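Local coordinates for protein putative transcriptional regulator (Streptomyces coelicolor, PDB 2HXI) that probably binds cis-regulatory DNA as a TetR-family transcription factor, through a predicted helix-turn-helix in its N-terminal region, at residues 32-42 against 76-84; 98-109 against 136-147. One frame throughout, in Å; residues are numbered along the deposited sequence.

Interaction 1 of 2, residues 32-42 against 76-84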
loop_
_atom_site.group_PDB
_atom_site.type_symbol
_atom_site.label_atom_id
_atom_site.label_comp_id
_atom_site.label_asym_id
_atom_site.label_seq_id
_atom_site.Cartn_x
_atom_site.Cartn_y
_atom_site.Cartn_z
ATOM N N GLU B 32 12.071 -6.975 25.120
ATOM C CA GLU B 32 10.671 -7.426 24.979
ATOM C C GLU B 32 9.642 -6.586 25.778
ATOM O O GLU B 32 8.658 -6.120 25.213
ATOM C CB GLU B 32 10.528 -8.940 25.221
ATOM C CG GLU B 32 11.173 -9.827 24.112
ATOM C CD GLU B 32 12.727 -9.918 24.171
ATOM O OE1 GLU B 32 13.345 -9.443 25.169
ATOM O OE2 GLU B 32 13.320 -10.490 23.205
ATOM N N GLN B 33 9.890 -6.353 27.063
ATOM C CA GLN B 33 9.051 -5.474 27.880
ATOM C C GLN B 33 8.949 -4.004 27.394
ATOM O O GLN B 33 7.876 -3.380 27.436
ATOM C CB GLN B 33 9.502 -5.534 29.340
ATOM C CG GLN B 33 9.203 -6.871 29.986
ATOM C CD GLN B 33 9.815 -6.957 31.315
ATOM O OE1 GLN B 33 11.035 -6.777 31.460
ATOM N NE2 GLN B 33 8.981 -7.176 32.334
ATOM N N ILE B 34 10.085 -3.437 27.014
ATOM C CA ILE B 34 10.136 -2.112 26.426
ATOM C C ILE B 34 9.235 -2.051 25.163
ATOM O O ILE B 34 8.418 -1.135 25.014
ATOM C CB ILE B 34 11.610 -1.724 26.098
ATOM C CG1 ILE B 34 12.447 -1.673 27.423
ATOM C CG2 ILE B 34 11.666 -0.410 25.365
ATOM C CD1 ILE B 34 14.010 -1.570 27.156
ATOM N N LEU B 35 9.396 -3.045 24.281
ATOM C CA LEU B 35 8.652 -3.070 23.005
ATOM C C LEU B 35 7.136 -3.169 23.241
ATOM O O LEU B 35 6.352 -2.494 22.542
ATOM C CB LEU B 35 9.138 -4.276 22.200
ATOM C CG LEU B 35 10.586 -4.105 21.772
ATOM C CD1 LEU B 35 11.048 -5.437 21.171
ATOM C CD2 LEU B 35 10.796 -3.014 20.849
ATOM N N ASP B 36 6.740 -3.996 24.190
ATOM C CA ASP B 36 5.349 -4.143 24.579
ATOM C C ASP B 36 4.766 -2.876 25.230
ATOM O O ASP B 36 3.595 -2.514 25.010
ATOM C CB ASP B 36 5.169 -5.353 25.494
ATOM C CG ASP B 36 5.118 -6.695 24.730
ATOM O OD1 ASP B 36 5.123 -6.735 23.465
ATOM O OD2 ASP B 36 5.120 -7.728 25.433
ATOM N N ALA B 37 5.572 -2.185 26.030
ATOM C CA ALA B 37 5.095 -0.896 26.567
ATOM C C ALA B 37 4.882 0.082 25.429
ATOM O O ALA B 37 3.898 0.857 25.386
ATOM C CB ALA B 37 6.104 -0.336 27.585
ATOM N N ALA B 38 5.825 0.087 24.480
ATOM C CA ALA B 38 5.727 0.989 23.355
ATOM C C ALA B 38 4.498 0.716 22.495
ATOM O O ALA B 38 3.862 1.639 22.035
ATOM C CB ALA B 38 6.954 0.910 22.481
ATOM N N ALA B 39 4.216 -0.565 22.281
ATOM C CA ALA B 39 3.028 -0.967 21.474
ATOM C C ALA B 39 1.745 -0.351 22.075
ATOM O O ALA B 39 0.887 0.173 21.373
ATOM C CB ALA B 39 2.897 -2.454 21.405
ATOM N N GLU B 40 1.648 -0.413 23.386
ATOM C CA GLU B 40 0.458 0.075 24.021
ATOM C C GLU B 40 0.408 1.572 23.920
ATOM O O GLU B 40 -0.626 2.141 23.581
ATOM C CB GLU B 40 0.374 -0.396 25.457
ATOM C CG GLU B 40 -0.811 0.318 26.126
ATOM C CD GLU B 40 -1.302 -0.342 27.398
ATOM O OE1 GLU B 40 -0.639 -1.262 27.914
ATOM O OE2 GLU B 40 -2.356 0.087 27.881
ATOM N N LEU B 41 1.531 2.241 24.160
ATOM C CA LEU B 41 1.544 3.698 24.038
ATOM C C LEU B 41 1.127 4.156 22.663
ATOM O O LEU B 41 0.399 5.147 22.530
ATOM C CB LEU B 41 2.918 4.315 24.415
ATOM C CG LEU B 41 3.195 4.127 25.898
ATOM C CD1 LEU B 41 4.648 4.503 26.177
ATOM C CD2 LEU B 41 2.254 5.006 26.760
ATOM N N LEU B 42 1.585 3.419 21.632
ATOM C CA LEU B 42 1.248 3.705 20.263
ATOM C C LEU B 42 -0.234 3.509 19.888
ATOM O O LEU B 42 -0.706 4.154 18.943
ATOM C CB LEU B 42 2.166 2.927 19.320
ATOM C CG LEU B 42 3.560 3.547 19.145
ATOM C CD1 LEU B 42 4.624 2.471 18.833
ATOM C CD2 LEU B 42 3.686 4.663 18.073
ATOM N N LEU B 76 13.867 0.998 16.668
ATOM C CA LEU B 76 12.917 0.834 17.778
ATOM C C LEU B 76 11.519 0.554 17.206
ATOM O O LEU B 76 10.918 -0.413 17.574
ATOM C CB LEU B 76 12.904 2.106 18.647
ATOM C CG LEU B 76 12.003 2.184 19.881
ATOM C CD1 LEU B 76 12.212 3.507 20.636
ATOM C CD2 LEU B 76 10.600 2.122 19.529
ATOM N N LEU B 77 11.028 1.401 16.310
ATOM C CA LEU B 77 9.710 1.208 15.656
ATOM C C LEU B 77 9.592 -0.093 14.884
ATOM O O LEU B 77 8.565 -0.729 14.946
ATOM C CB LEU B 77 9.311 2.396 14.784
ATOM C CG LEU B 77 8.975 3.686 15.562
ATOM C CD1 LEU B 77 8.513 4.807 14.649
ATOM C CD2 LEU B 77 7.951 3.439 16.714
ATOM N N ARG B 78 10.617 -0.505 14.154
ATOM C CA ARG B 78 10.588 -1.824 13.509
ATOM C C ARG B 78 10.443 -2.916 14.531
ATOM O O ARG B 78 9.716 -3.876 14.321
ATOM C CB ARG B 78 11.905 -2.110 12.747
ATOM C CG ARG B 78 12.174 -1.257 11.545
ATOM C CD ARG B 78 13.393 -1.852 10.845
ATOM N NE ARG B 78 13.179 -3.211 10.321
ATOM C CZ ARG B 78 14.146 -4.127 10.203
ATOM N NH1 ARG B 78 15.382 -3.851 10.602
ATOM N NH2 ARG B 78 13.899 -5.327 9.687
ATOM N N ALA B 79 11.140 -2.762 15.666
ATOM C CA ALA B 79 11.155 -3.771 16.676
ATOM C C ALA B 79 9.782 -3.841 17.330
ATOM O O ALA B 79 9.294 -4.900 17.640
ATOM C CB ALA B 79 12.250 -3.479 17.706
ATOM N N VAL B 80 9.162 -2.679 17.494
ATOM C CA VAL B 80 7.786 -2.690 17.989
ATOM C C VAL B 80 6.817 -3.334 16.930
ATOM O O VAL B 80 5.910 -4.064 17.278
ATOM C CB VAL B 80 7.312 -1.246 18.270
ATOM C CG1 VAL B 80 5.940 -1.336 18.891
ATOM C CG2 VAL B 80 8.292 -0.548 19.281
ATOM N N ALA B 81 7.001 -3.017 15.653
ATOM C CA ALA B 81 6.138 -3.619 14.592
ATOM C C ALA B 81 6.260 -5.158 14.673
ATOM O O ALA B 81 5.247 -5.880 14.584
ATOM C CB ALA B 81 6.503 -3.108 13.273
ATOM N N ASP B 82 7.447 -5.672 14.986
ATOM C CA ASP B 82 7.607 -7.115 15.196
ATOM C C ASP B 82 6.701 -7.649 16.285
ATOM O O ASP B 82 6.149 -8.747 16.156
ATOM C CB ASP B 82 9.067 -7.553 15.464
ATOM C CG ASP B 82 9.225 -9.091 15.353
ATOM O OD1 ASP B 82 9.403 -9.563 14.192
ATOM O OD2 ASP B 82 9.087 -9.823 16.383
ATOM N N ARG B 83 6.521 -6.885 17.376
ATOM C CA ARG B 83 5.646 -7.332 18.432
ATOM C C ARG B 83 4.217 -7.477 17.949
ATOM O O ARG B 83 3.453 -8.287 18.505
ATOM C CB ARG B 83 5.677 -6.370 19.651
ATOM C CG ARG B 83 7.031 -5.972 20.112
ATOM C CD ARG B 83 7.784 -7.249 20.584
ATOM N NE ARG B 83 7.136 -7.920 21.739
ATOM C CZ ARG B 83 7.575 -9.066 22.271
ATOM N NH1 ARG B 83 8.632 -9.699 21.708
ATOM N NH2 ARG B 83 6.970 -9.584 23.339
ATOM N N ILE B 84 3.809 -6.614 17.001
ATOM C CA ILE B 84 2.468 -6.698 16.409
ATOM C C ILE B 84 2.314 -7.969 15.584
ATOM O O ILE B 84 1.273 -8.630 15.660
ATOM C CB ILE B 84 2.126 -5.453 15.504
ATOM C CG1 ILE B 84 2.273 -4.117 16.300
ATOM C CG2 ILE B 84 0.727 -5.544 14.926
ATOM C CD1 ILE B 84 1.517 -4.040 17.597
#
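The guanidinium of Arg-83 spans Glu-32 and Asp-36, one turn apart on segment 32-42, with Glu-32 over one face and Asp-36 at the edge. Glu-32 contributes its aliphatic part: CG comes within 3.5 Å of Arg-83 NH1. Asp-36 OD1 sits in the guanidinium plane, 2.9 Å from Arg-83 NE, and this salt-bridging hydrogen bond is fairly straight (160° at the hydrogen). OD1 is nevertheless approached from above its own carboxylate plane, the two planes being 53° apart, and the bonds from Arg-83 NH2 to both Asp-36 oxygens are long and weak. Arg-83 CG lies 3.4 Å from Leu-35 CB, and folds at chi2 and chi3 then swing the guanidinium to Asp-36.

Both helices belong to the TetR-type N-terminal region: helix 31-43 precedes the predicted helix-turn-helix at 51-70, and helix 73-88 follows it. They pack nearly perpendicularly, at 84° with axes 8.9 Å apart, through reciprocal knobs-into-holes. Leu-35 enters among Leu-76, Ala-79, Val-80 and Arg-83, tightly enough that its CD2 stands 3.5 Å from Ala-79 CB. In return Val-80 fits among Leu-35, Ala-38, Ala-39 and Leu-42, its CG2 3.8 Å from Ala-38 CB. Leu-42 CD1 extends the apolar surface to Leu-77 CD2 (4.1 Å), where Gln-118 of helix 117-126 touches both leucines.

Interaction 2 of 2, residues 98-109 against 136-147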
loop_
_atom_site.group_PDB
_atom_site.type_symbol
_atom_site.label_atom_id
_atom_site.label_comp_id
_atom_site.label_asym_id
_atom_site.label_seq_id
_atom_site.Cartn_x
_atom_site.Cartn_y
_atom_site.Cartn_z
ATOM N N TRP B 98 -4.227 -25.059 2.397
ATOM C CA TRP B 98 -3.184 -24.021 2.284
ATOM C C TRP B 98 -3.709 -22.616 1.991
ATOM O O TRP B 98 -3.141 -21.636 2.490
ATOM C CB TRP B 98 -2.116 -24.422 1.266
ATOM C CG TRP B 98 -2.587 -24.512 -0.165
ATOM C CD1 TRP B 98 -3.110 -25.612 -0.822
ATOM C CD2 TRP B 98 -2.567 -23.459 -1.109
ATOM N NE1 TRP B 98 -3.446 -25.274 -2.132
ATOM C CE2 TRP B 98 -3.102 -23.966 -2.333
ATOM C CE3 TRP B 98 -2.111 -22.122 -1.063
ATOM C CZ2 TRP B 98 -3.186 -23.169 -3.498
ATOM C CZ3 TRP B 98 -2.206 -21.345 -2.212
ATOM C CH2 TRP B 98 -2.755 -21.867 -3.405
ATOM N N LYS B 99 -4.782 -22.509 1.192
ATOM C CA LYS B 99 -5.365 -21.219 0.853
ATOM C C LYS B 99 -6.092 -20.650 2.078
ATOM O O LYS B 99 -6.006 -19.438 2.350
ATOM C CB LYS B 99 -6.273 -21.392 -0.378
ATOM C CG LYS B 99 -5.517 -21.353 -1.665
ATOM C CD LYS B 99 -6.430 -21.376 -2.935
ATOM C CE LYS B 99 -7.347 -20.216 -3.097
ATOM N NZ LYS B 99 -8.314 -20.639 -4.254
ATOM N N GLN B 100 -6.764 -21.513 2.859
ATOM C CA GLN B 100 -7.448 -21.067 4.072
ATOM C C GLN B 100 -6.415 -20.530 5.105
ATOM O O GLN B 100 -6.635 -19.468 5.753
ATOM C CB GLN B 100 -8.185 -22.221 4.677
ATOM C CG GLN B 100 -9.400 -22.529 3.813
ATOM C CD GLN B 100 -10.223 -23.642 4.395
ATOM O OE1 GLN B 100 -9.729 -24.773 4.597
ATOM N NE2 GLN B 100 -11.495 -23.323 4.711
ATOM N N ARG B 101 -5.262 -21.199 5.154
ATOM C CA ARG B 101 -4.174 -20.841 6.098
ATOM C C ARG B 101 -3.579 -19.492 5.705
ATOM O O ARG B 101 -3.438 -18.577 6.566
ATOM C CB ARG B 101 -3.088 -21.946 6.057
ATOM C CG ARG B 101 -3.552 -23.233 6.765
ATOM C CD ARG B 101 -2.594 -24.404 6.470
ATOM N NE ARG B 101 -1.278 -24.187 7.053
ATOM C CZ ARG B 101 -0.250 -25.018 6.864
ATOM N NH1 ARG B 101 -0.413 -26.084 6.077
ATOM N NH2 ARG B 101 0.926 -24.780 7.476
ATOM N N LEU B 102 -3.314 -19.290 4.425
ATOM C CA LEU B 102 -2.717 -18.011 3.995
ATOM C C LEU B 102 -3.715 -16.880 4.223
ATOM O O LEU B 102 -3.327 -15.809 4.640
ATOM C CB LEU B 102 -2.311 -18.086 2.493
ATOM C CG LEU B 102 -1.115 -19.013 2.165
ATOM C CD1 LEU B 102 -0.904 -19.018 0.625
ATOM C CD2 LEU B 102 0.142 -18.511 2.985
ATOM N N THR B 103 -5.001 -17.182 4.024
ATOM C CA THR B 103 -6.074 -16.161 4.193
ATOM C C THR B 103 -6.183 -15.813 5.665
ATOM O O THR B 103 -6.247 -14.635 6.022
ATOM C CB THR B 103 -7.423 -16.680 3.600
ATOM O OG1 THR B 103 -7.236 -16.957 2.195
ATOM C CG2 THR B 103 -8.485 -15.595 3.765
ATOM N N ALA B 104 -6.142 -16.840 6.510
ATOM C CA ALA B 104 -6.205 -16.633 7.963
ATOM C C ALA B 104 -5.062 -15.774 8.488
ATOM O O ALA B 104 -5.269 -14.880 9.321
ATOM C CB ALA B 104 -6.352 -18.003 8.706
ATOM N N VAL B 105 -3.847 -16.071 8.062
ATOM C CA VAL B 105 -2.747 -15.220 8.434
ATOM C C VAL B 105 -2.941 -13.751 7.941
ATOM O O VAL B 105 -2.766 -12.816 8.698
ATOM C CB VAL B 105 -1.423 -15.804 7.904
ATOM C CG1 VAL B 105 -0.225 -14.790 8.086
ATOM C CG2 VAL B 105 -1.134 -17.140 8.587
ATOM N N ALA B 106 -3.217 -13.554 6.645
ATOM C CA ALA B 106 -3.442 -12.220 6.094
ATOM C C ALA B 106 -4.539 -11.456 6.932
ATOM O O ALA B 106 -4.353 -10.250 7.282
ATOM C CB ALA B 106 -3.890 -12.358 4.653
ATOM N N LEU B 107 -5.632 -12.143 7.300
ATOM C CA LEU B 107 -6.672 -11.457 8.091
ATOM C C LEU B 107 -6.165 -11.091 9.475
ATOM O O LEU B 107 -6.562 -10.018 10.015
ATOM C CB LEU B 107 -7.957 -12.292 8.220
ATOM C CG LEU B 107 -8.593 -12.510 6.827
ATOM C CD1 LEU B 107 -9.843 -13.411 6.991
ATOM C CD2 LEU B 107 -8.923 -11.224 6.114
ATOM N N ARG B 108 -5.366 -11.992 10.086
ATOM C CA ARG B 108 -4.874 -11.745 11.439
ATOM C C ARG B 108 -3.955 -10.543 11.375
ATOM O O ARG B 108 -3.987 -9.708 12.249
ATOM C CB ARG B 108 -4.153 -12.937 12.059
ATOM C CG ARG B 108 -5.143 -13.949 12.668
ATOM C CD ARG B 108 -4.392 -15.225 13.009
ATOM N NE ARG B 108 -5.086 -16.094 13.996
ATOM C CZ ARG B 108 -4.820 -16.142 15.295
ATOM N NH1 ARG B 108 -5.501 -16.995 16.061
ATOM N NH2 ARG B 108 -3.886 -15.354 15.844
ATOM N N LEU B 109 -3.127 -10.462 10.334
ATOM C CA LEU B 109 -2.221 -9.347 10.229
ATOM C C LEU B 109 -3.001 -8.059 10.032
ATOM O O LEU B 109 -2.635 -7.026 10.622
ATOM C CB LEU B 109 -1.263 -9.533 9.029
ATOM C CG LEU B 109 -0.207 -10.654 9.153
ATOM C CD1 LEU B 109 0.468 -10.858 7.776
ATOM C CD2 LEU B 109 0.867 -10.276 10.240
HETATM N N MSE B 136 5.271 -15.703 11.566
HETATM C CA MSE B 136 4.414 -15.406 10.406
HETATM C C MSE B 136 5.023 -16.025 9.148
HETATM O O MSE B 136 4.316 -16.683 8.357
HETATM C CB MSE B 136 4.168 -13.869 10.285
HETATM C CG MSE B 136 3.364 -13.513 8.990
HETATM SE SE MSE B 136 4.383 -13.387 7.366
HETATM C CE MSE B 136 5.531 -11.836 7.767
HETATM N N MSE B 137 6.342 -15.806 8.939
HETATM C CA MSE B 137 7.018 -16.372 7.816
HETATM C C MSE B 137 6.973 -17.866 7.779
HETATM O O MSE B 137 6.746 -18.396 6.691
HETATM C CB MSE B 137 8.457 -15.868 7.785
HETATM C CG MSE B 137 8.451 -14.390 7.405
HETATM SE SE MSE B 137 10.326 -13.739 7.733
HETATM C CE MSE B 137 10.893 -14.132 6.003
ATOM N N GLU B 138 7.146 -18.523 8.955
ATOM C CA GLU B 138 7.141 -19.995 9.023
ATOM C C GLU B 138 5.767 -20.499 8.479
ATOM O O GLU B 138 5.672 -21.452 7.678
ATOM C CB GLU B 138 7.400 -20.490 10.455
ATOM C CG GLU B 138 7.395 -22.023 10.551
ATOM C CD GLU B 138 8.522 -22.684 9.745
ATOM O OE1 GLU B 138 9.516 -22.033 9.326
ATOM O OE2 GLU B 138 8.393 -23.896 9.551
ATOM N N GLU B 139 4.688 -19.873 8.932
ATOM C CA GLU B 139 3.373 -20.377 8.498
ATOM C C GLU B 139 3.137 -20.116 7.005
ATOM O O GLU B 139 2.575 -20.992 6.298
ATOM C CB GLU B 139 2.280 -19.761 9.383
ATOM C CG GLU B 139 0.823 -20.096 8.872
ATOM C CD GLU B 139 0.447 -21.592 8.900
ATOM O OE1 GLU B 139 1.263 -22.467 9.294
ATOM O OE2 GLU B 139 -0.693 -21.902 8.454
ATOM N N VAL B 140 3.478 -18.929 6.516
ATOM C CA VAL B 140 3.298 -18.650 5.092
ATOM C C VAL B 140 4.088 -19.663 4.234
ATOM O O VAL B 140 3.589 -20.283 3.293
ATOM C CB VAL B 140 3.656 -17.181 4.769
ATOM C CG1 VAL B 140 3.526 -16.944 3.269
ATOM C CG2 VAL B 140 2.709 -16.199 5.539
ATOM N N LEU B 141 5.334 -19.894 4.636
ATOM C CA LEU B 141 6.202 -20.769 3.865
ATOM C C LEU B 141 5.692 -22.239 3.930
ATOM O O LEU B 141 5.720 -22.955 2.919
ATOM C CB LEU B 141 7.641 -20.652 4.406
ATOM C CG LEU B 141 8.381 -19.325 4.120
ATOM C CD1 LEU B 141 9.691 -19.082 4.930
ATOM C CD2 LEU B 141 8.581 -19.128 2.611
ATOM N N GLN B 142 5.213 -22.699 5.095
ATOM C CA GLN B 142 4.678 -24.061 5.218
ATOM C C GLN B 142 3.431 -24.169 4.329
ATOM O O GLN B 142 3.240 -25.157 3.624
ATOM C CB GLN B 142 4.337 -24.383 6.692
ATOM C CG GLN B 142 5.565 -24.608 7.554
ATOM C CD GLN B 142 6.278 -25.949 7.246
ATOM O OE1 GLN B 142 5.854 -26.724 6.382
ATOM N NE2 GLN B 142 7.345 -26.222 7.973
ATOM N N ALA B 143 2.581 -23.153 4.389
ATOM C CA ALA B 143 1.384 -23.113 3.492
ATOM C C ALA B 143 1.730 -23.175 1.993
ATOM O O ALA B 143 1.121 -23.956 1.254
ATOM C CB ALA B 143 0.483 -21.908 3.820
ATOM N N LEU B 144 2.724 -22.397 1.588
ATOM C CA LEU B 144 3.189 -22.406 0.191
ATOM C C LEU B 144 3.758 -23.817 -0.176
ATOM O O LEU B 144 3.503 -24.345 -1.267
ATOM C CB LEU B 144 4.241 -21.333 -0.030
ATOM C CG LEU B 144 3.586 -19.887 -0.045
ATOM C CD1 LEU B 144 4.671 -18.775 -0.012
ATOM C CD2 LEU B 144 2.575 -19.688 -1.301
ATOM N N ARG B 145 4.498 -24.453 0.756
ATOM C CA ARG B 145 4.929 -25.824 0.471
ATOM C C ARG B 145 3.770 -26.752 0.325
ATOM O O ARG B 145 3.767 -27.615 -0.532
ATOM C CB ARG B 145 5.881 -26.376 1.554
ATOM C CG ARG B 145 7.284 -25.788 1.352
ATOM C CD ARG B 145 8.292 -26.420 2.353
ATOM N NE ARG B 145 9.652 -26.482 1.762
ATOM C CZ ARG B 145 10.748 -26.846 2.456
ATOM N NH1 ARG B 145 10.658 -27.131 3.722
ATOM N NH2 ARG B 145 11.917 -26.881 1.858
ATOM N N ALA B 146 2.780 -26.562 1.213
ATOM C CA ALA B 146 1.577 -27.416 1.194
ATOM C C ALA B 146 0.802 -27.383 -0.113
ATOM O O ALA B 146 0.200 -28.401 -0.502
ATOM C CB ALA B 146 0.666 -27.074 2.315
ATOM N N SER B 147 0.879 -26.246 -0.799
ATOM C CA SER B 147 0.217 -26.041 -2.105
ATOM C C SER B 147 0.797 -26.959 -3.175
ATOM O O SER B 147 0.178 -27.148 -4.223
ATOM C CB SER B 147 0.358 -24.573 -2.541
ATOM O OG SER B 147 1.647 -24.284 -3.096
#
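Arg-101 and Glu-139 cross at about a right angle, yet their charged ends meet side-on, with guanidinium and carboxylate planes 38° apart. Two nearly straight bonds make the salt bridge: Arg-101 NE to Glu-139 OE2 at 2.7 Å and Arg-101 NH2 to Glu-139 OE1 at 3.0 Å, both acceptors met on their syn sides. Tyr-92 OH also hydrogen-bonds OE2, so this oxygen of a buried carboxylate has a second partner besides Arg-101. Arg-101 is a knob among Glu-139, Gln-142, Ala-143 and Ala-146; an alanine here would probably leave the Glu-139 charge without its mate and open a gap over Ala-143.

Trp-98 turns a ring face to the end of the other segment: Ser-147 CB lies 3.5 Å from the centroid of the five-membered ring, 16° off the normal, a CH-pi contact. Trp-98 CB packs 4.0 Å from Ala-146 CB. Farther along, Leu-102 crosses Val-140 at about a right angle and presses CD2 to 3.5 Å from Ala-143 CB. Val-105 straddles the next turn, CG2 on Glu-139 CG and CG1 3.9 Å from CG of selenomethionine Met-136.

The helices run antiparallel at 159°, in the TetR-type C-terminal region. Helix 219-237 packs on 98-109 and helix 154-173 on 136-147, while the Glu-138 carboxylate is hydrogen-bonded by the backbone N atoms of Ala-204 and Leu-205 of the second subunit.

The two contacts follow one another in sequence, interaction 1 in the TetR-type N-terminal region and interaction 2 in the C-terminal repressor-like one. Their centres are about 24 Å apart; the nearest atoms, about 6 Å apart, do not touch. The connection runs through helices 73-88 and 98-113, consecutive in the chain: Ile-84 of interaction 1 packs on Ser-112 and Phe-113, while Leu-109 of interaction 2 packs on Leu-85 and Ala-88. Segments 32-42 and 76-84 meet no other chain of the assembly, whereas 136-147 reaches the second subunit. This layout is consistent with a DNA-binding region joined to a dimer-forming one.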